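PDB 2EHW: DUF3209 family protein from Thermus thermophilus, which is of unknown function but folds into an all-helical domain whose last helix is long and extends well beyond the other four. Local coordinates for residues Lys48-Leu53 and Gly89-Leu94; Cys3-Ala8 and Leu82-Met87; Leu62-Arg67 and Pro75-Leu80. All blocks are in the same frame, centred on the assembly; numbering follows the deposited sequence.

Contact 1 (Lys48-Leu53 and Gly89-Leu94); sequences KTLPAL and GRLKAL
L91 is the centre of this contact and buries the most surface in it. It lies on helix 75-115 and meets two leucines from the first turn of helix 50-70. Both of its methyl groups meet L53: L91 CD2 is 4.2 Å from L53 CG, and L91 CD1 is 4.2 Å from L53 CD2. CD1 also faces L50, with 4.4 Å between L91 CD1 and L50 CD2. The fork of L91 thus spans neighbours three residues apart on the facing helix. CG of L91 is anti to the backbone N (chi1 172°), and this sends the methyls across the gap.

L50 comes next in buried area. Its CD2 also lies 4.6 Å from L94 CD2, a looser approach one turn further along helix 75-115. L53 lies three residues, about one turn, further on from L50 and is buried. All these contacts are between aliphatic groups. They sit at or a little beyond normal van der Waals range, and the CA atoms of L50 and L91 are 8.1 Å apart.

The polar chemistry is on the side of 48-53 away from the leucines. T49 is the N-cap of helix 50-70. Its OG1 accepts from A52 N at 3.1 Å, with an N-H...O angle of 158°. This ties off the start of the helix just where L50 begins the packing.

L91 lies in a predicted coiled-coil stretch. V84, L91 and A98 are seven residues apart, a heptad spacing, and all three touch helix 50-70. Around the contact, L91 also packs on E54 and L57. L50 reaches on to R95 and A98. L53 touches A12 and I13 of helix 4-16, so three helices meet here.

Contact 2 (Cys3-Ala8 and Leu82-Met87); sequences CHELSA and LAVEAM
E5 touches V84 with the root of its side chain: E5 CB is 3.9 Å from V84 CG2. The chain then bends at chi2 (77°), and the carboxylate is engaged by R38, which forms a salt bridge to OE2. A buried acid is thereby given a charged partner, while its CB serves the apolar contact.

L6 follows and reaches over with one branch. Its CD2 lies 4.2 Å from V84 CG2 and 4.4 Å from M87 CG. The two side chains L6 and V84 cross obliquely, and the same valine methyl meets both E5 and L6. M87 is a selenomethionine. It offers its CG, and the selenium end leads away from helix 4-16.

The two helix segments run roughly parallel, at 26°, with axes 10.3 Å apart at closest. Helix 50-70 flanks the pair: V84 packs on L57, L61 and L64, and E5 on A60. Helices 4-16, 50-70 and 75-115 thus pack as a three-helix bundle around V84.

S7 and A8 face the other way. S7 touches E27 and E30 of helix 25-31, and A8 touches L31 there and L44 of helix 39-46.

Contact 3 (Leu62-Arg67 and Pro75-Leu80); sequences LHLEER and PYWRGL
R67 lies across one face of the W77 indole. Its CG stands 3.5 Å from the centroid of the five-membered ring, only 12° off the ring normal, a CH-pi contact. CG is anti to the backbone N, and a bend at chi2 carries the rest of the arginine along the ring. The guanidinium is not stacked flat on it. The two planes are turned 51° apart.

The opposite face of the indole is covered near its rim by Y76 CD2. L80 CD2 sits at the ring edge, in plane. L64 meets W77 obliquely, with L64 CD1 4.0 Å from W77 CE3. The same methyl is 3.6 Å from L80 CD2, and the side chains of L64 and L80 cross at about a right angle.

The helix segments are antiparallel, 155° apart, with axes 9.3 Å apart at closest. They form the closed end of a helical hairpin.

E71 comes from the turn between them. Its OE1 accepts a hydrogen bond from W77 NE1 and forms a salt bridge with R67 NH2. One carboxylate oxygen therefore holds both partners of the CH-pi contact. This probably fixes the indole rotation and offsets the arginine charge at a partly exposed site.

Contacts 1 and 3 join the same two helices, 50-70 and 75-115, at points about 21 Å apart between centres. Contact 2 brings helix 4-16 to helix 75-115. Contact 1 is buried, about 5 Å from the chain centre, and is purely aliphatic across its segments. Contacts 2 and 3 are partly buried. Contact 3, about 17 Å out, adds an aromatic face, with R67 also paired to E71 of the intervening turn. Contact 2 is intermediate: aliphatic, but with a buried acid beside it. Contacts 2 and 3 touch each other. V84 CG2 lies 3.7 Å from L64 CD2, and E5 OE1 lies 3.6 Å from L80 CD2. Contact 1 does not touch contact 3.

Contact 1 (Lys48-Leu53 and Gly89-Leu94)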
loop_
_atom_site.group_PDB
_atom_site.type_symbol
_atom_site.label_atom_id
_atom_site.label_comp_id
_atom_site.label_asym_id
_atom_site.label_seq_id
_atom_site.Cartn_x
_atom_site.Cartn_y
_atom_site.Cartn_z
ATOM N N LYS A 48 2.746 -6.989 -5.634
ATOM C CA LYS A 48 2.237 -6.869 -6.998
ATOM C C LYS A 48 0.708 -6.881 -7.057
ATOM O O LYS A 48 0.125 -6.515 -8.076
ATOM C CB LYS A 48 2.771 -8.018 -7.865
ATOM C CG LYS A 48 4.282 -8.212 -7.842
ATOM C CD LYS A 48 5.045 -7.135 -8.609
ATOM C CE LYS A 48 4.980 -5.769 -7.937
ATOM N NZ LYS A 48 6.012 -4.826 -8.476
ATOM N N THR A 49 0.065 -7.311 -5.976
ATOM C CA THR A 49 -1.396 -7.366 -5.933
ATOM C C THR A 49 -1.884 -6.499 -4.782
ATOM O O THR A 49 -1.158 -6.292 -3.816
ATOM C CB THR A 49 -1.898 -8.794 -5.677
ATOM O OG1 THR A 49 -1.603 -9.159 -4.319
ATOM C CG2 THR A 49 -1.223 -9.772 -6.623
ATOM N N LEU A 50 -3.112 -6.007 -4.877
ATOM C CA LEU A 50 -3.658 -5.158 -3.830
ATOM C C LEU A 50 -3.686 -5.888 -2.486
ATOM O O LEU A 50 -3.210 -5.364 -1.473
ATOM C CB LEU A 50 -5.051 -4.673 -4.232
ATOM C CG LEU A 50 -5.026 -3.824 -5.509
ATOM C CD1 LEU A 50 -6.432 -3.393 -5.882
ATOM C CD2 LEU A 50 -4.131 -2.614 -5.305
ATOM N N PRO A 51 -4.213 -7.120 -2.462
ATOM C CA PRO A 51 -4.247 -7.842 -1.184
ATOM C C PRO A 51 -2.871 -7.907 -0.529
ATOM O O PRO A 51 -2.719 -7.602 0.659
ATOM C CB PRO A 51 -4.762 -9.225 -1.578
ATOM C CG PRO A 51 -5.661 -8.923 -2.750
ATOM C CD PRO A 51 -4.842 -7.909 -3.536
ATOM N N ALA A 52 -1.869 -8.310 -1.303
ATOM C CA ALA A 52 -0.508 -8.406 -0.781
ATOM C C ALA A 52 -0.031 -7.033 -0.340
ATOM O O ALA A 52 0.762 -6.903 0.592
ATOM C CB ALA A 52 0.439 -8.968 -1.847
ATOM N N LEU A 53 -0.507 -5.997 -1.018
ATOM C CA LEU A 53 -0.096 -4.651 -0.657
ATOM C C LEU A 53 -0.656 -4.305 0.726
ATOM O O LEU A 53 0.076 -3.872 1.605
ATOM C CB LEU A 53 -0.582 -3.659 -1.710
ATOM C CG LEU A 53 0.191 -2.345 -1.801
ATOM C CD1 LEU A 53 1.690 -2.604 -1.688
ATOM C CD2 LEU A 53 -0.143 -1.670 -3.118
ATOM N N GLY A 89 -6.556 3.593 4.549
ATOM C CA GLY A 89 -7.955 3.780 4.226
ATOM C C GLY A 89 -8.138 4.021 2.741
ATOM O O GLY A 89 -9.061 3.484 2.131
ATOM N N ARG A 90 -7.257 4.817 2.143
ATOM C CA ARG A 90 -7.388 5.089 0.722
ATOM C C ARG A 90 -7.043 3.871 -0.109
ATOM O O ARG A 90 -7.622 3.656 -1.173
ATOM C CB ARG A 90 -6.523 6.278 0.331
ATOM C CG ARG A 90 -7.044 7.577 0.920
ATOM C CD ARG A 90 -6.370 8.767 0.308
ATOM N NE ARG A 90 -6.724 8.891 -1.099
ATOM C CZ ARG A 90 -6.407 9.933 -1.858
ATOM N NH1 ARG A 90 -5.723 10.953 -1.346
ATOM N NH2 ARG A 90 -6.773 9.955 -3.132
ATOM N N LEU A 91 -6.108 3.064 0.379
ATOM C CA LEU A 91 -5.719 1.856 -0.334
ATOM C C LEU A 91 -6.900 0.883 -0.344
ATOM O O LEU A 91 -7.190 0.259 -1.369
ATOM C CB LEU A 91 -4.501 1.205 0.330
ATOM C CG LEU A 91 -4.083 -0.180 -0.179
ATOM C CD1 LEU A 91 -3.820 -0.140 -1.681
ATOM C CD2 LEU A 91 -2.838 -0.645 0.577
ATOM N N LYS A 92 -7.584 0.762 0.789
ATOM C CA LYS A 92 -8.733 -0.132 0.870
ATOM C C LYS A 92 -9.822 0.359 -0.082
ATOM O O LYS A 92 -10.526 -0.437 -0.702
ATOM C CB LYS A 92 -9.284 -0.197 2.298
ATOM C CG LYS A 92 -8.391 -0.924 3.307
ATOM C CD LYS A 92 -9.091 -1.048 4.667
ATOM C CE LYS A 92 -10.417 -1.809 4.529
ATOM N NZ LYS A 92 -11.349 -1.605 5.684
ATOM N N ALA A 93 -9.947 1.676 -0.190
ATOM C CA ALA A 93 -10.925 2.292 -1.074
ATOM C C ALA A 93 -10.595 1.928 -2.526
ATOM O O ALA A 93 -11.485 1.604 -3.314
ATOM C CB ALA A 93 -10.910 3.808 -0.901
ATOM N N LEU A 94 -9.315 1.979 -2.874
ATOM C CA LEU A 94 -8.906 1.646 -4.231
ATOM C C LEU A 94 -9.258 0.182 -4.528
ATOM O O LEU A 94 -9.749 -0.154 -5.614
ATOM C CB LEU A 94 -7.400 1.870 -4.398
ATOM C CG LEU A 94 -6.831 1.829 -5.824
ATOM C CD1 LEU A 94 -7.322 3.041 -6.634
ATOM C CD2 LEU A 94 -5.297 1.845 -5.751
#

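Contact 2 (Cys3-Ala8 and Leu82-Met87)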
loop_
_atom_site.group_PDB
_atom_site.type_symbol
_atom_site.label_atom_id
_atom_site.label_comp_id
_atom_site.label_asym_id
_atom_site.label_seq_id
_atom_site.Cartn_x
_atom_site.Cartn_y
_atom_site.Cartn_z
ATOM N N CYS A 3 9.665 7.880 7.610
ATOM C CA CYS A 3 8.590 7.824 6.581
ATOM C C CYS A 3 8.852 6.658 5.637
ATOM O O CYS A 3 8.362 6.631 4.505
ATOM C CB CYS A 3 8.549 9.133 5.792
ATOM S SG CYS A 3 10.127 9.560 4.997
ATOM N N HIS A 4 9.637 5.696 6.110
ATOM C CA HIS A 4 9.966 4.520 5.316
ATOM C C HIS A 4 8.712 3.800 4.842
ATOM O O HIS A 4 8.710 3.174 3.785
ATOM C CB HIS A 4 10.841 3.581 6.142
ATOM C CG HIS A 4 12.156 4.184 6.524
ATOM N ND1 HIS A 4 12.748 3.972 7.751
ATOM C CD2 HIS A 4 12.990 5.001 5.840
ATOM C CE1 HIS A 4 13.890 4.634 7.806
ATOM N NE2 HIS A 4 14.061 5.266 6.659
ATOM N N GLU A 5 7.645 3.899 5.629
ATOM C CA GLU A 5 6.379 3.263 5.288
ATOM C C GLU A 5 5.739 3.968 4.093
ATOM O O GLU A 5 5.175 3.329 3.205
ATOM C CB GLU A 5 5.411 3.318 6.476
ATOM C CG GLU A 5 5.741 2.416 7.654
ATOM C CD GLU A 5 6.867 2.936 8.541
ATOM O OE1 GLU A 5 7.256 4.125 8.427
ATOM O OE2 GLU A 5 7.347 2.136 9.375
ATOM N N LEU A 6 5.813 5.293 4.085
ATOM C CA LEU A 6 5.240 6.065 2.995
ATOM C C LEU A 6 6.021 5.824 1.704
ATOM O O LEU A 6 5.430 5.675 0.642
ATOM C CB LEU A 6 5.230 7.557 3.347
ATOM C CG LEU A 6 4.326 7.965 4.517
ATOM C CD1 LEU A 6 4.282 9.482 4.613
ATOM C CD2 LEU A 6 2.913 7.417 4.312
ATOM N N SER A 7 7.348 5.776 1.798
ATOM C CA SER A 7 8.183 5.527 0.624
ATOM C C SER A 7 7.860 4.171 -0.001
ATOM O O SER A 7 7.484 4.089 -1.174
ATOM C CB SER A 7 9.670 5.557 1.000
ATOM O OG SER A 7 10.098 6.867 1.325
ATOM N N ALA A 8 8.010 3.113 0.791
ATOM C CA ALA A 8 7.752 1.753 0.331
ATOM C C ALA A 8 6.402 1.687 -0.356
ATOM O O ALA A 8 6.259 1.086 -1.416
ATOM C CB ALA A 8 7.791 0.778 1.515
ATOM N N LEU A 82 -0.921 8.021 12.143
ATOM C CA LEU A 82 -2.145 8.626 11.645
ATOM C C LEU A 82 -2.080 8.784 10.119
ATOM O O LEU A 82 -3.064 8.574 9.416
ATOM C CB LEU A 82 -2.324 9.986 12.318
ATOM C CG LEU A 82 -3.679 10.685 12.309
ATOM C CD1 LEU A 82 -4.714 9.779 12.951
ATOM C CD2 LEU A 82 -3.571 12.008 13.085
ATOM N N ALA A 83 -0.906 9.143 9.615
ATOM C CA ALA A 83 -0.710 9.323 8.185
ATOM C C ALA A 83 -0.725 7.993 7.423
ATOM O O ALA A 83 -1.306 7.894 6.341
ATOM C CB ALA A 83 0.606 10.047 7.932
ATOM N N VAL A 84 -0.074 6.974 7.967
ATOM C CA VAL A 84 -0.055 5.687 7.284
ATOM C C VAL A 84 -1.458 5.083 7.275
ATOM O O VAL A 84 -1.887 4.496 6.280
ATOM C CB VAL A 84 0.944 4.717 7.947
ATOM C CG1 VAL A 84 0.918 3.355 7.236
ATOM C CG2 VAL A 84 2.352 5.311 7.880
ATOM N N GLU A 85 -2.176 5.257 8.378
ATOM C CA GLU A 85 -3.533 4.737 8.503
ATOM C C GLU A 85 -4.517 5.428 7.568
ATOM O O GLU A 85 -5.452 4.806 7.075
ATOM C CB GLU A 85 -4.021 4.879 9.941
ATOM C CG GLU A 85 -3.594 3.756 10.861
ATOM C CD GLU A 85 -3.651 4.168 12.317
ATOM O OE1 GLU A 85 -4.497 5.016 12.668
ATOM O OE2 GLU A 85 -2.855 3.638 13.115
ATOM N N ALA A 86 -4.317 6.720 7.338
ATOM C CA ALA A 86 -5.195 7.462 6.439
ATOM C C ALA A 86 -5.011 6.871 5.053
ATOM O O ALA A 86 -5.976 6.650 4.325
ATOM C CB ALA A 86 -4.822 8.952 6.434
HETATM N N MSE A 87 -3.757 6.621 4.699
HETATM C CA MSE A 87 -3.421 6.054 3.402
HETATM C C MSE A 87 -3.935 4.623 3.282
HETATM O O MSE A 87 -4.345 4.192 2.206
HETATM C CB MSE A 87 -1.902 6.099 3.180
HETATM C CG MSE A 87 -1.327 7.517 3.099
HETATM SE SE MSE A 87 -2.222 8.673 1.785
HETATM C CE MSE A 87 -3.524 9.488 2.975
#

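Contact 3 (Leu62-Arg67 and Pro75-Leu80)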
loop_
_atom_site.group_PDB
_atom_site.type_symbol
_atom_site.label_atom_id
_atom_site.label_comp_id
_atom_site.label_asym_id
_atom_site.label_seq_id
_atom_site.Cartn_x
_atom_site.Cartn_y
_atom_site.Cartn_z
ATOM N N LEU A 62 2.166 -2.459 12.385
ATOM C CA LEU A 62 2.454 -3.076 13.669
ATOM C C LEU A 62 3.780 -2.520 14.170
ATOM O O LEU A 62 3.883 -2.059 15.307
ATOM C CB LEU A 62 2.546 -4.601 13.544
ATOM C CG LEU A 62 2.853 -5.356 14.849
ATOM C CD1 LEU A 62 1.847 -4.976 15.923
ATOM C CD2 LEU A 62 2.794 -6.849 14.611
ATOM N N HIS A 63 4.793 -2.544 13.310
ATOM C CA HIS A 63 6.112 -2.044 13.691
ATOM C C HIS A 63 6.033 -0.589 14.138
ATOM O O HIS A 63 6.563 -0.213 15.177
ATOM C CB HIS A 63 7.084 -2.178 12.515
ATOM C CG HIS A 63 8.490 -1.784 12.847
ATOM N ND1 HIS A 63 8.894 -0.469 12.948
ATOM C CD2 HIS A 63 9.583 -2.536 13.126
ATOM C CE1 HIS A 63 10.174 -0.427 13.272
ATOM N NE2 HIS A 63 10.616 -1.668 13.386
ATOM N N LEU A 64 5.348 0.224 13.347
ATOM C CA LEU A 64 5.192 1.633 13.650
ATOM C C LEU A 64 4.444 1.804 14.971
ATOM O O LEU A 64 4.779 2.667 15.784
ATOM C CB LEU A 64 4.434 2.308 12.518
ATOM C CG LEU A 64 4.417 3.827 12.441
ATOM C CD1 LEU A 64 5.834 4.381 12.497
ATOM C CD2 LEU A 64 3.732 4.225 11.132
ATOM N N GLU A 65 3.432 0.976 15.188
ATOM C CA GLU A 65 2.663 1.062 16.416
ATOM C C GLU A 65 3.625 0.807 17.583
ATOM O O GLU A 65 3.622 1.547 18.565
ATOM C CB GLU A 65 1.538 0.021 16.389
ATOM C CG GLU A 65 0.551 0.082 17.551
ATOM C CD GLU A 65 -0.447 1.222 17.443
ATOM O OE1 GLU A 65 -1.103 1.363 16.388
ATOM O OE2 GLU A 65 -0.589 1.973 18.424
ATOM N N GLU A 66 4.458 -0.228 17.456
ATOM C CA GLU A 66 5.426 -0.575 18.495
ATOM C C GLU A 66 6.384 0.589 18.738
ATOM O O GLU A 66 6.588 1.007 19.877
ATOM C CB GLU A 66 6.238 -1.817 18.097
ATOM C CG GLU A 66 5.397 -3.014 17.689
ATOM C CD GLU A 66 6.227 -4.206 17.215
ATOM O OE1 GLU A 66 7.270 -3.991 16.549
ATOM O OE2 GLU A 66 5.821 -5.360 17.497
ATOM N N ARG A 67 6.970 1.113 17.665
ATOM C CA ARG A 67 7.901 2.228 17.805
ATOM C C ARG A 67 7.267 3.379 18.571
ATOM O O ARG A 67 7.879 3.934 19.471
ATOM C CB ARG A 67 8.380 2.728 16.431
ATOM C CG ARG A 67 9.383 3.883 16.517
ATOM C CD ARG A 67 10.541 3.523 17.450
ATOM N NE ARG A 67 11.425 4.649 17.742
ATOM C CZ ARG A 67 12.393 5.077 16.935
ATOM N NH1 ARG A 67 12.614 4.470 15.774
ATOM N NH2 ARG A 67 13.141 6.117 17.290
ATOM N N PRO A 75 6.132 12.834 19.285
ATOM C CA PRO A 75 4.833 12.808 18.609
ATOM C C PRO A 75 4.915 12.518 17.115
ATOM O O PRO A 75 3.894 12.283 16.464
ATOM C CB PRO A 75 4.256 14.189 18.913
ATOM C CG PRO A 75 5.480 15.049 19.067
ATOM C CD PRO A 75 6.396 14.159 19.871
ATOM N N TYR A 76 6.131 12.523 16.579
ATOM C CA TYR A 76 6.343 12.244 15.165
ATOM C C TYR A 76 5.831 10.851 14.811
ATOM O O TYR A 76 5.165 10.673 13.800
ATOM C CB TYR A 76 7.835 12.340 14.807
ATOM C CG TYR A 76 8.144 11.844 13.416
ATOM C CD1 TYR A 76 7.815 12.604 12.294
ATOM C CD2 TYR A 76 8.724 10.588 13.215
ATOM C CE1 TYR A 76 8.053 12.129 11.003
ATOM C CE2 TYR A 76 8.967 10.104 11.929
ATOM C CZ TYR A 76 8.628 10.878 10.828
ATOM O OH TYR A 76 8.856 10.394 9.553
ATOM N N TRP A 77 6.149 9.866 15.642
ATOM C CA TRP A 77 5.711 8.496 15.388
ATOM C C TRP A 77 4.197 8.404 15.352
ATOM O O TRP A 77 3.633 7.681 14.536
ATOM C CB TRP A 77 6.239 7.548 16.464
ATOM C CG TRP A 77 7.722 7.420 16.468
ATOM C CD1 TRP A 77 8.546 7.503 17.553
ATOM C CD2 TRP A 77 8.572 7.231 15.330
ATOM N NE1 TRP A 77 9.858 7.380 17.161
ATOM C CE2 TRP A 77 9.902 7.211 15.802
ATOM C CE3 TRP A 77 8.339 7.069 13.959
ATOM C CZ2 TRP A 77 10.999 7.049 14.946
ATOM C CZ3 TRP A 77 9.431 6.907 13.108
ATOM C CH2 TRP A 77 10.743 6.894 13.607
ATOM N N ARG A 78 3.546 9.136 16.250
ATOM C CA ARG A 78 2.096 9.124 16.327
ATOM C C ARG A 78 1.514 9.877 15.133
ATOM O O ARG A 78 0.388 9.614 14.697
ATOM C CB ARG A 78 1.660 9.714 17.667
ATOM C CG ARG A 78 2.112 8.830 18.844
ATOM C CD ARG A 78 2.064 9.537 20.201
ATOM N NE ARG A 78 2.081 8.562 21.287
ATOM C CZ ARG A 78 2.091 8.867 22.583
ATOM N NH1 ARG A 78 2.099 7.900 23.497
ATOM N NH2 ARG A 78 2.096 10.137 22.972
ATOM N N GLY A 79 2.304 10.792 14.588
ATOM C CA GLY A 79 1.878 11.525 13.417
ATOM C C GLY A 79 2.051 10.631 12.200
ATOM O O GLY A 79 1.262 10.685 11.257
ATOM N N LEU A 80 3.085 9.795 12.217
ATOM C CA LEU A 80 3.330 8.891 11.096
ATOM C C LEU A 80 2.229 7.826 11.091
ATOM O O LEU A 80 1.701 7.470 10.040
ATOM C CB LEU A 80 4.730 8.261 11.217
ATOM C CG LEU A 80 5.273 7.345 10.106
ATOM C CD1 LEU A 80 5.021 7.950 8.732
ATOM C CD2 LEU A 80 6.767 7.129 10.324
#